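Long-range contacts in Two-component sensor histidine kinase (Nostoc sp., PDB 6OZB), which binds the linear tetrapyrrole phycoerythrobilin in a GAF domain and, as a cyanobacterial phytochrome histidine kinase, probably senses light for two-component signalling: residues T49-I54 / V65-H71; G110-S115 / D129-V135; S151-P155 / G164-S168. The protein carries 1 engineered substitution. All coordinates share one frame; numbering follows the deposited sequence.

All three interactions are antiparallel strand pairings in one sheet of the GAF domain. Interaction 3, with every residue buried, has its centre about 2 Å from the centre of the chain. Interaction 1 is its neighbour, since strands 51-57 and 161-170 run side by side: M53 N reaches V167 O at 2.8 Å. It is also largely buried, but places charged R51 and E68 on one face. Interaction 2, its centre about 16 Å from the chain centre, joins the outermost strand 131-134 to 111-115 and is only partly buried. Its chemistry is correspondingly mixed, with an arginine, a glutamine and waters. All three touch phycoerythrobilin: interaction 2 chiefly through an arginine-carboxylate pair, interaction 3 mainly through aliphatic groups, interaction 1 through M53.

Interaction 1 of 3, residues T49-I54 / V65-H71; sequences TDRVMI and VIAESIH. Engineered in segment 65-71: H71 (natural residue Tyr).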
loop_
_atom_site.group_PDB
_atom_site.type_symbol
_atom_site.label_atom_id
_atom_site.label_comp_id
_atom_site.label_asym_id
_atom_site.label_seq_id
_atom_site.Cartn_x
_atom_site.Cartn_y
_atom_site.Cartn_z
ATOM N N THR C 49 -19.061 13.858 -6.504
ATOM C CA THR C 49 -18.689 12.916 -7.544
ATOM C C THR C 49 -19.753 12.839 -8.635
ATOM O O THR C 49 -20.893 13.288 -8.437
ATOM C CB THR C 49 -18.491 11.554 -6.934
ATOM O OG1 THR C 49 -19.634 11.273 -6.131
ATOM C CG2 THR C 49 -17.238 11.540 -6.078
ATOM N N ASP C 50 -19.404 12.231 -9.766
ATOM C CA ASP C 50 -20.280 12.259 -10.935
ATOM C C ASP C 50 -21.529 11.408 -10.794
ATOM O O ASP C 50 -22.525 11.725 -11.406
ATOM C CB ASP C 50 -19.546 11.794 -12.184
ATOM C CG ASP C 50 -18.438 12.742 -12.637
ATOM O OD1 ASP C 50 -18.568 13.983 -12.486
ATOM O OD2 ASP C 50 -17.429 12.210 -13.180
ATOM N N ARG C 51 -21.455 10.311 -10.032
ATOM C CA ARG C 51 -22.578 9.364 -9.932
ATOM C C ARG C 51 -22.534 8.676 -8.581
ATOM O O ARG C 51 -21.525 8.066 -8.232
ATOM C CB ARG C 51 -22.524 8.336 -11.082
ATOM C CG ARG C 51 -23.613 7.230 -11.055
ATOM C CD ARG C 51 -23.680 6.430 -12.368
ATOM N NE ARG C 51 -22.490 5.601 -12.574
ATOM C CZ ARG C 51 -22.132 5.056 -13.731
ATOM N NH1 ARG C 51 -22.854 5.238 -14.830
ATOM N NH2 ARG C 51 -21.017 4.339 -13.794
ATOM N N VAL C 52 -23.617 8.821 -7.810
ATOM C CA VAL C 52 -23.782 8.122 -6.535
ATOM C C VAL C 52 -25.026 7.267 -6.665
ATOM O O VAL C 52 -26.031 7.719 -7.198
ATOM C CB VAL C 52 -23.900 9.086 -5.358
ATOM C CG1 VAL C 52 -24.260 8.370 -4.065
ATOM C CG2 VAL C 52 -22.583 9.826 -5.192
ATOM N N MET C 53 -24.931 6.022 -6.212
ATOM C CA MET C 53 -26.030 5.055 -6.322
ATOM C C MET C 53 -26.220 4.308 -5.025
ATOM O O MET C 53 -25.271 4.133 -4.264
ATOM C CB MET C 53 -25.748 4.062 -7.430
ATOM C CG MET C 53 -25.518 4.708 -8.768
ATOM S SD MET C 53 -24.968 3.495 -9.965
ATOM C CE MET C 53 -23.383 3.100 -9.284
ATOM N N ILE C 54 -27.452 3.870 -4.776
ATOM C CA ILE C 54 -27.683 2.880 -3.743
ATOM C C ILE C 54 -28.123 1.601 -4.451
ATOM O O ILE C 54 -29.009 1.605 -5.322
ATOM C CB ILE C 54 -28.696 3.381 -2.705
ATOM C CG1 ILE C 54 -28.033 4.522 -1.928
ATOM C CG2 ILE C 54 -29.129 2.232 -1.777
ATOM C CD1 ILE C 54 -28.807 5.070 -0.813
ATOM N N VAL C 65 -29.811 -1.366 -8.879
ATOM C CA VAL C 65 -29.627 0.029 -8.560
ATOM C C VAL C 65 -31.009 0.617 -8.317
ATOM O O VAL C 65 -31.826 0.694 -9.232
ATOM C CB VAL C 65 -28.870 0.777 -9.685
ATOM C CG1 VAL C 65 -28.751 2.246 -9.364
ATOM C CG2 VAL C 65 -27.498 0.182 -9.897
ATOM N N ILE C 66 -31.296 0.988 -7.071
ATOM C CA ILE C 66 -32.645 1.454 -6.725
ATOM C C ILE C 66 -32.708 2.956 -6.536
ATOM O O ILE C 66 -33.790 3.515 -6.429
ATOM C CB ILE C 66 -33.195 0.755 -5.466
ATOM C CG1 ILE C 66 -32.270 0.923 -4.267
ATOM C CG2 ILE C 66 -33.425 -0.709 -5.780
ATOM C CD1 ILE C 66 -32.990 0.694 -2.919
ATOM N N ALA C 67 -31.550 3.613 -6.465
ATOM C CA ALA C 67 -31.503 5.076 -6.428
ATOM C C ALA C 67 -30.188 5.572 -7.010
ATOM O O ALA C 67 -29.151 4.909 -6.874
ATOM C CB ALA C 67 -31.680 5.583 -5.015
ATOM N N GLU C 68 -30.233 6.752 -7.617
ATOM C CA GLU C 68 -29.098 7.277 -8.346
ATOM C C GLU C 68 -29.191 8.796 -8.496
ATOM O O GLU C 68 -30.274 9.351 -8.750
ATOM C CB GLU C 68 -29.037 6.601 -9.701
ATOM C CG GLU C 68 -28.001 7.137 -10.666
ATOM C CD GLU C 68 -28.106 6.449 -11.986
ATOM O OE1 GLU C 68 -27.190 5.668 -12.319
ATOM O OE2 GLU C 68 -29.129 6.666 -12.678
ATOM N N SER C 69 -28.056 9.465 -8.320
ATOM C CA SER C 69 -27.945 10.878 -8.630
ATOM C C SER C 69 -26.672 11.126 -9.422
ATOM O O SER C 69 -25.586 10.687 -9.050
ATOM C CB SER C 69 -28.008 11.715 -7.331
ATOM O OG SER C 69 -27.865 13.100 -7.580
ATOM N N ILE C 70 -26.840 11.784 -10.558
ATOM C CA ILE C 70 -25.752 12.056 -11.470
ATOM C C ILE C 70 -25.617 13.552 -11.697
ATOM O O ILE C 70 -26.600 14.266 -11.806
ATOM C CB ILE C 70 -25.966 11.322 -12.811
ATOM C CG1 ILE C 70 -25.839 9.810 -12.556
ATOM C CG2 ILE C 70 -24.956 11.802 -13.887
ATOM C CD1 ILE C 70 -26.195 8.949 -13.761
ATOM N N HIS C 71 -24.379 14.010 -11.781
ATOM C CA HIS C 71 -24.073 15.403 -12.059
ATOM C C HIS C 71 -24.053 15.685 -13.561
ATOM O O HIS C 71 -23.195 15.181 -14.247
ATOM C CB HIS C 71 -22.698 15.754 -11.486
ATOM C CG HIS C 71 -22.358 17.209 -11.555
ATOM N ND1 HIS C 71 -23.145 18.194 -10.999
ATOM C CD2 HIS C 71 -21.332 17.846 -12.165
ATOM C CE1 HIS C 71 -22.589 19.373 -11.225
ATOM N NE2 HIS C 71 -21.490 19.189 -11.933
#
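R51 and I70 meet as a non-hydrogen-bonded antiparallel pair, their side chains lying alongside each other and pointing the same way. The arginine chain leaves opposite its own amide nitrogen (chi1 177°), which lays its methylenes beside the isoleucine, and R51 CG comes within 3.7 Å of I70 CG1; the terminal I70 CD1 then follows R51 CD. Were I70 cut back to alanine, the arginine methylenes would probably lose this apolar cover, leaving a gap beside R51 CG and CD. M53 packs similarly alongside the aliphatic part of E68, while M53 CB lies 4.0 Å from V65 CG1. On the other face, I54 and A67 meet over 4.4 Å between their CB atoms; beta-branched I54 suits an extended strand, and T40 of helix 32-47 touches both residues, consistent with a small side chain at A67.

The polar groups of R51 and E68 do not bond to each other. Their planes are only 14° apart, yet R51 NE stays 4.7 Å from E68 OE1, so any attraction between the opposite charges is through space. Each has its own partners: R51 donates to P76 O and H169 ND1, whereas E68 accepts from S77 OG and L78 N.

Backbone bonds fix the register. V52 and S69 form a reciprocal pair, S69 N reaching V52 O at 2.9 Å; I54 N donates to A67 O, and the engineered H71 gives its backbone N to D50 O. At the other end I54 O accepts from I66 N at 2.9 Å and more weakly from A67 N at 3.4 Å. These two residues facing I54 make a classic beta bulge in the hairpin of strands 51-57 and 63-70, part of the antiparallel GAF sheet that contributes M53 to the phycoerythrobilin pocket.

Interaction 2 of 3, residues G110-S115 / D129-V135; sequences GMIGQS and DICYRPV. With PEB (phycoerythrobilin), chain F.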
loop_
_atom_site.group_PDB
_atom_site.type_symbol
_atom_site.label_atom_id
_atom_site.label_comp_id
_atom_site.label_asym_id
_atom_site.label_seq_id
_atom_site.Cartn_x
_atom_site.Cartn_y
_atom_site.Cartn_z
ATOM N N GLY C 110 -3.986 1.138 -10.252
ATOM C CA GLY C 110 -4.365 -0.271 -10.199
ATOM C C GLY C 110 -4.482 -0.811 -8.792
ATOM O O GLY C 110 -4.320 -2.019 -8.573
ATOM N N MET C 111 -4.770 0.076 -7.842
ATOM C CA MET C 111 -4.805 -0.289 -6.431
ATOM C C MET C 111 -6.208 -0.132 -5.835
ATOM O O MET C 111 -6.995 0.706 -6.265
ATOM C CB MET C 111 -3.823 0.551 -5.624
ATOM C CG MET C 111 -2.404 0.568 -6.170
ATOM S SD MET C 111 -1.525 -1.015 -6.012
ATOM C CE MET C 111 -1.140 -1.057 -4.250
ATOM N N ILE C 112 -6.491 -0.943 -4.821
ATOM C CA ILE C 112 -7.745 -0.820 -4.063
ATOM C C ILE C 112 -7.354 -0.661 -2.604
ATOM O O ILE C 112 -6.466 -1.359 -2.117
ATOM C CB ILE C 112 -8.667 -2.043 -4.248
ATOM C CG1 ILE C 112 -9.923 -1.891 -3.374
ATOM C CG2 ILE C 112 -7.947 -3.337 -3.882
ATOM C CD1 ILE C 112 -11.009 -2.988 -3.644
ATOM N N GLY C 113 -7.982 0.291 -1.928
ATOM C CA GLY C 113 -7.710 0.559 -0.541
ATOM C C GLY C 113 -8.892 0.114 0.277
ATOM O O GLY C 113 -10.027 0.475 -0.037
ATOM N N GLN C 114 -8.631 -0.618 1.351
ATOM C CA GLN C 114 -9.715 -1.189 2.124
ATOM C C GLN C 114 -9.534 -0.896 3.581
ATOM O O GLN C 114 -8.420 -0.936 4.133
ATOM C CB GLN C 114 -9.815 -2.686 1.847
ATOM C CG GLN C 114 -10.357 -2.924 0.423
ATOM C CD GLN C 114 -10.669 -4.366 0.112
ATOM O OE1 GLN C 114 -9.884 -5.276 0.398
ATOM N NE2 GLN C 114 -11.852 -4.591 -0.464
ATOM N N SER C 115 -10.653 -0.557 4.200
ATOM C CA SER C 115 -10.668 -0.156 5.597
ATOM C C SER C 115 -11.827 -0.863 6.262
ATOM O O SER C 115 -12.969 -0.611 5.905
ATOM C CB SER C 115 -10.808 1.363 5.728
ATOM O OG SER C 115 -10.966 1.743 7.066
ATOM N N ASP C 129 -6.664 1.692 9.441
ATOM C CA ASP C 129 -6.320 2.749 8.497
ATOM C C ASP C 129 -6.521 2.132 7.127
ATOM O O ASP C 129 -6.692 0.916 7.024
ATOM C CB ASP C 129 -4.872 3.222 8.639
ATOM C CG ASP C 129 -4.569 3.784 10.000
ATOM O OD1 ASP C 129 -5.505 4.260 10.672
ATOM O OD2 ASP C 129 -3.385 3.746 10.398
ATOM N N ILE C 130 -6.467 2.939 6.074
ATOM C CA ILE C 130 -6.724 2.418 4.740
ATOM C C ILE C 130 -5.438 1.824 4.204
ATOM O O ILE C 130 -4.407 2.490 4.171
ATOM C CB ILE C 130 -7.224 3.496 3.779
ATOM C CG1 ILE C 130 -8.479 4.160 4.339
ATOM C CG2 ILE C 130 -7.524 2.883 2.417
ATOM C CD1 ILE C 130 -8.827 5.462 3.662
ATOM N N CYS C 131 -5.521 0.554 3.800
ATOM C CA CYS C 131 -4.383 -0.226 3.296
ATOM C C CYS C 131 -4.584 -0.547 1.806
ATOM O O CYS C 131 -5.628 -1.101 1.424
ATOM C CB CYS C 131 -4.226 -1.508 4.119
ATOM S SG CYS C 131 -2.851 -2.593 3.637
ATOM N N TYR C 132 -3.612 -0.192 0.962
ATOM C CA TYR C 132 -3.763 -0.383 -0.478
ATOM C C TYR C 132 -3.017 -1.631 -0.999
ATOM O O TYR C 132 -1.898 -1.918 -0.608
ATOM C CB TYR C 132 -3.278 0.862 -1.257
ATOM C CG TYR C 132 -4.246 2.034 -1.165
ATOM C CD1 TYR C 132 -4.212 2.907 -0.079
ATOM C CD2 TYR C 132 -5.196 2.242 -2.126
ATOM C CE1 TYR C 132 -5.109 3.942 0.025
ATOM C CE2 TYR C 132 -6.101 3.281 -2.028
ATOM C CZ TYR C 132 -6.047 4.126 -0.947
ATOM O OH TYR C 132 -6.958 5.168 -0.854
ATOM N N ARG C 133 -3.670 -2.327 -1.929
ATOM C CA ARG C 133 -3.129 -3.533 -2.550
ATOM C C ARG C 133 -3.543 -3.546 -4.016
ATOM O O ARG C 133 -4.435 -2.809 -4.397
ATOM C CB ARG C 133 -3.653 -4.788 -1.846
ATOM C CG ARG C 133 -5.177 -4.930 -1.915
ATOM C CD ARG C 133 -5.656 -6.301 -1.425
ATOM N NE ARG C 133 -7.128 -6.359 -1.378
ATOM C CZ ARG C 133 -7.930 -6.592 -2.426
ATOM N NH1 ARG C 133 -7.425 -6.787 -3.635
ATOM N NH2 ARG C 133 -9.255 -6.630 -2.264
ATOM N N PRO C 134 -2.925 -4.406 -4.832
ATOM C CA PRO C 134 -3.366 -4.467 -6.235
ATOM C C PRO C 134 -4.803 -4.972 -6.332
ATOM O O PRO C 134 -5.183 -5.906 -5.627
ATOM C CB PRO C 134 -2.377 -5.461 -6.874
ATOM C CG PRO C 134 -1.175 -5.417 -5.975
ATOM C CD PRO C 134 -1.756 -5.259 -4.590
ATOM N N VAL C 135 -5.595 -4.328 -7.176
ATOM C CA VAL C 135 -6.985 -4.728 -7.377
ATOM C C VAL C 135 -7.044 -5.714 -8.545
ATOM O O VAL C 135 -6.234 -5.634 -9.449
ATOM C CB VAL C 135 -7.883 -3.519 -7.618
ATOM C CG1 VAL C 135 -7.613 -2.878 -8.985
ATOM C CG2 VAL C 135 -9.378 -3.887 -7.496
HETATM C CHC PEB F . -19.539 -4.548 -8.339
HETATM N NC PEB F . -17.347 -5.680 -7.784
HETATM C C1C PEB F . -16.459 -5.779 -6.758
HETATM C C2C PEB F . -16.877 -5.006 -5.704
HETATM C C3C PEB F . -18.065 -4.410 -6.068
HETATM C C4C PEB F . -18.351 -4.846 -7.381
HETATM C CMC PEB F . -18.823 -3.502 -5.117
HETATM C CAC PEB F . -16.078 -4.889 -4.363
HETATM C CBC PEB F . -14.859 -3.998 -4.533
HETATM C CGC PEB F . -15.307 -2.560 -4.489
HETATM O O1C PEB F . -15.918 -2.151 -3.461
HETATM O O2C PEB F . -15.066 -1.771 -5.452
HETATM N ND PEB F . -19.553 -2.131 -8.085
HETATM C C1D PEB F . -20.341 -3.420 -7.909
HETATM C C2D PEB F . -21.460 -3.247 -8.822
HETATM C C3D PEB F . -21.383 -2.050 -9.501
HETATM C C4D PEB F . -20.257 -1.293 -9.094
HETATM C CMD PEB F . -22.525 -4.350 -9.067
HETATM C CAD PEB F . -22.346 -1.649 -10.633
HETATM C CBD PEB F . -22.814 -0.363 -10.674
HETATM O OD PEB F . -19.909 -0.182 -9.466
HETATM N NA PEB F . -16.439 -8.733 -11.692
HETATM C C1A PEB F . -17.190 -8.894 -12.888
HETATM C C2A PEB F . -16.824 -10.204 -13.535
HETATM C C3A PEB F . -15.795 -10.876 -12.639
HETATM C C4A PEB F . -15.590 -9.885 -11.476
HETATM C CMA PEB F . -18.070 -11.104 -13.806
HETATM C CBA PEB F . -14.494 -12.151 -14.454
HETATM O OA PEB F . -18.013 -8.088 -13.290
HETATM C CHA PEB F . -14.659 -10.087 -10.500
HETATM C CAA PEB F . -14.425 -11.212 -13.235
HETATM N NB PEB F . -15.387 -8.101 -8.811
HETATM C C1B PEB F . -14.493 -9.158 -9.301
HETATM C C2B PEB F . -13.332 -9.280 -8.451
HETATM C C3B PEB F . -13.468 -8.296 -7.420
HETATM C C4B PEB F . -14.756 -7.538 -7.606
HETATM C CHB PEB F . -15.138 -6.551 -6.732
HETATM C CMB PEB F . -12.220 -10.261 -8.643
HETATM C CAB PEB F . -12.484 -8.041 -6.298
HETATM C CBB PEB F . -11.597 -6.876 -6.682
HETATM C CGB PEB F . -10.538 -6.803 -5.580
HETATM O O1B PEB F . -10.919 -6.511 -4.407
HETATM O O2B PEB F . -9.337 -7.060 -5.839
HETATM O O HOH W 1 -4.200 -3.857 -10.402
HETATM O O HOH W 2 -7.465 -5.844 1.591
#
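I112 and V135 form the apolar centre: I112 CG2 lies 3.7 Å from V135 CB, and both side chains reach on to phycoerythrobilin. The same I112 CG2 sits over the centre of the R133 guanidinium, 3.5 Å above its plane; packed on that face, the methyl leaves the N-H groups at the edge for the carboxylate and Q114. On the opposite face of the sheet from I112 and R133, G113 CA rests over one face of the Y132 ring in a CH-pi contact, 3.6 Å from the centroid. Glycine suits this position because a beta carbon would collide with Y132 CE2 and I130 CG2.

In the backbone, I112 N meets R133 O at 2.8 Å and R133 N returns a bond to I112 O. Toward the polar edge, R133 is extended from CG to NE and presents two nitrogens to one chromophore carboxylate. R133 NH1 donates to PEB O2B at 2.9 Å, nearly straight at 172°, and R133 NH2 to PEB O1B at 2.7 Å. R133 NH2 also donates to Q114 OE1 at 3.1 Å, approaching from above the amide's carbonyl plane, with amide and guanidinium 76° apart. A water links Q114 OE1 to R133 NE, helping to fix the arginine's rotation, while Q114 NE2 donates to S103 OG.

Strand 111-115 is flanked on its other edge by strand 102-106, whose I104 touches both I130 and Y132. L181 of helix 178-201 packs on S115 and I130, and Y132 of a second subunit lies against R133 and P134, placing this outermost strand at a subunit interface.

Interaction 3 of 3, residues S151-P155 / G164-S168; sequences SVVAP and GLLVS. With PEB (phycoerythrobilin), chain F.
L165 meets both V153 and P155 through its branched end. L165 CD2 approaches V153 CG1 at 4.0 Å and also lies against P155, whose ring lacks an N-H but occupies a non-hydrogen-bonded site where none is needed across this pair. L165 CD1 also reaches the chromophore, 3.8 Å from the methyl PEB CMC. The torsion responsible sets CG anti to the carbonyl carbon (chi1 -51°), carrying the fork over toward the V153 side chain, which it meets at a slant.

L166 follows on the opposite face, paired with A154 by two backbone bonds: L166 N donates to A154 O at 2.8 Å and A154 N to L166 O at 3.0 Å. The leucine side chain itself packs on M184 and V188 of helix 178-201, an apolar residue fitting this buried face.

V167 returns to the chromophore face. Its side chain runs alongside that of V153, pointing the same way, with V167 CG1 4.1 Å from V153 CG2. Beta-branched valines suit both strands here, giving a compact aliphatic wall; V153 CB comes within 3.4 Å of the propionate oxygen PEB O1C, a contact without a hydrogen bond.

S168 closes the run with a second reciprocal pair, S168 N reaching V152 O at 2.8 Å and V152 N donating to S168 O. Its buried hydroxyl is satisfied by T49 OG1.

The whole is an antiparallel hairpin of strands 150-158 and 161-170 at the heart of the GAF sheet, where one face packs against a helix and the other lines the bilin pocket, as expected of a phytochrome GAF domain.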
loop_
_atom_site.group_PDB
_atom_site.type_symbol
_atom_site.label_atom_id
_atom_site.label_comp_id
_atom_site.label_asym_id
_atom_site.label_seq_id
_atom_site.Cartn_x
_atom_site.Cartn_y
_atom_site.Cartn_z
ATOM N N SER C 151 -13.778 4.654 -7.748
ATOM C CA SER C 151 -14.965 4.048 -7.152
ATOM C C SER C 151 -14.790 3.992 -5.640
ATOM O O SER C 151 -13.705 3.667 -5.156
ATOM C CB SER C 151 -15.183 2.656 -7.709
ATOM O OG SER C 151 -16.260 2.012 -7.070
ATOM N N VAL C 152 -15.846 4.313 -4.896
ATOM C CA VAL C 152 -15.826 4.187 -3.435
ATOM C C VAL C 152 -17.112 3.504 -3.023
ATOM O O VAL C 152 -18.199 3.942 -3.433
ATOM C CB VAL C 152 -15.713 5.542 -2.713
ATOM C CG1 VAL C 152 -15.613 5.338 -1.190
ATOM C CG2 VAL C 152 -14.509 6.318 -3.182
ATOM N N VAL C 153 -16.987 2.429 -2.245
ATOM C CA VAL C 153 -18.146 1.625 -1.830
ATOM C C VAL C 153 -18.160 1.415 -0.324
ATOM O O VAL C 153 -17.154 1.073 0.265
ATOM C CB VAL C 153 -18.126 0.268 -2.528
ATOM C CG1 VAL C 153 -19.228 -0.642 -2.027
ATOM C CG2 VAL C 153 -18.264 0.473 -4.045
ATOM N N ALA C 154 -19.319 1.640 0.289
ATOM C CA ALA C 154 -19.537 1.282 1.685
ATOM C C ALA C 154 -20.817 0.454 1.803
ATOM O O ALA C 154 -21.847 0.830 1.224
ATOM C CB ALA C 154 -19.644 2.520 2.545
ATOM N N PRO C 155 -20.764 -0.653 2.540
ATOM C CA PRO C 155 -21.928 -1.527 2.678
ATOM C C PRO C 155 -22.975 -0.944 3.592
ATOM O O PRO C 155 -22.646 -0.226 4.532
ATOM C CB PRO C 155 -21.346 -2.808 3.271
ATOM C CG PRO C 155 -20.160 -2.365 4.012
ATOM C CD PRO C 155 -19.589 -1.213 3.239
ATOM N N GLY C 164 -27.310 -3.732 1.206
ATOM C CA GLY C 164 -26.987 -3.019 -0.028
ATOM C C GLY C 164 -25.638 -2.351 0.034
ATOM O O GLY C 164 -24.839 -2.665 0.919
ATOM N N LEU C 165 -25.402 -1.443 -0.909
ATOM C CA LEU C 165 -24.148 -0.683 -0.997
ATOM C C LEU C 165 -24.449 0.764 -1.295
ATOM O O LEU C 165 -25.350 1.052 -2.102
ATOM C CB LEU C 165 -23.241 -1.222 -2.122
ATOM C CG LEU C 165 -22.932 -2.723 -2.168
ATOM C CD1 LEU C 165 -22.170 -3.135 -3.425
ATOM C CD2 LEU C 165 -22.139 -3.118 -0.925
ATOM N N LEU C 166 -23.663 1.660 -0.700
ATOM C CA LEU C 166 -23.567 3.042 -1.160
ATOM C C LEU C 166 -22.354 3.121 -2.083
ATOM O O LEU C 166 -21.230 2.780 -1.674
ATOM C CB LEU C 166 -23.423 4.007 -0.000
ATOM C CG LEU C 166 -23.218 5.478 -0.316
ATOM C CD1 LEU C 166 -24.462 6.015 -1.008
ATOM C CD2 LEU C 166 -22.926 6.241 0.960
ATOM N N VAL C 167 -22.596 3.499 -3.333
ATOM C CA VAL C 167 -21.571 3.478 -4.381
ATOM C C VAL C 167 -21.335 4.873 -4.961
ATOM O O VAL C 167 -22.273 5.533 -5.393
ATOM C CB VAL C 167 -21.944 2.553 -5.528
ATOM C CG1 VAL C 167 -20.799 2.428 -6.536
ATOM C CG2 VAL C 167 -22.274 1.181 -5.027
ATOM N N SER C 168 -20.079 5.305 -4.993
ATOM C CA SER C 168 -19.713 6.610 -5.523
ATOM C C SER C 168 -18.716 6.429 -6.664
ATOM O O SER C 168 -17.626 5.922 -6.436
ATOM C CB SER C 168 -19.108 7.456 -4.406
ATOM O OG SER C 168 -18.671 8.738 -4.860
HETATM C CHC PEB F . -19.539 -4.548 -8.339
HETATM N NC PEB F . -17.347 -5.680 -7.784
HETATM C C1C PEB F . -16.459 -5.779 -6.758
HETATM C C2C PEB F . -16.877 -5.006 -5.704
HETATM C C3C PEB F . -18.065 -4.410 -6.068
HETATM C C4C PEB F . -18.351 -4.846 -7.381
HETATM C CMC PEB F . -18.823 -3.502 -5.117
HETATM C CAC PEB F . -16.078 -4.889 -4.363
HETATM C CBC PEB F . -14.859 -3.998 -4.533
HETATM C CGC PEB F . -15.307 -2.560 -4.489
HETATM O O1C PEB F . -15.918 -2.151 -3.461
HETATM O O2C PEB F . -15.066 -1.771 -5.452
HETATM N ND PEB F . -19.553 -2.131 -8.085
HETATM C C1D PEB F . -20.341 -3.420 -7.909
HETATM C C2D PEB F . -21.460 -3.247 -8.822
HETATM C C3D PEB F . -21.383 -2.050 -9.501
HETATM C C4D PEB F . -20.257 -1.293 -9.094
HETATM C CMD PEB F . -22.525 -4.350 -9.067
HETATM C CAD PEB F . -22.346 -1.649 -10.633
HETATM C CBD PEB F . -22.814 -0.363 -10.674
HETATM O OD PEB F . -19.909 -0.182 -9.466
HETATM N NA PEB F . -16.439 -8.733 -11.692
HETATM C C1A PEB F . -17.190 -8.894 -12.888
HETATM C C2A PEB F . -16.824 -10.204 -13.535
HETATM C C3A PEB F . -15.795 -10.876 -12.639
HETATM C C4A PEB F . -15.590 -9.885 -11.476
HETATM C CMA PEB F . -18.070 -11.104 -13.806
HETATM C CBA PEB F . -14.494 -12.151 -14.454
HETATM O OA PEB F . -18.013 -8.088 -13.290
HETATM C CHA PEB F . -14.659 -10.087 -10.500
HETATM C CAA PEB F . -14.425 -11.212 -13.235
HETATM N NB PEB F . -15.387 -8.101 -8.811
HETATM C C1B PEB F . -14.493 -9.158 -9.301
HETATM C C2B PEB F . -13.332 -9.280 -8.451
HETATM C C3B PEB F . -13.468 -8.296 -7.420
HETATM C C4B PEB F . -14.756 -7.538 -7.606
HETATM C CHB PEB F . -15.138 -6.551 -6.732
HETATM C CMB PEB F . -12.220 -10.261 -8.643
HETATM C CAB PEB F . -12.484 -8.041 -6.298
HETATM C CBB PEB F . -11.597 -6.876 -6.682
HETATM C CGB PEB F . -10.538 -6.803 -5.580
HETATM O O1B PEB F . -10.919 -6.511 -4.407
HETATM O O2B PEB F . -9.337 -7.060 -5.839
#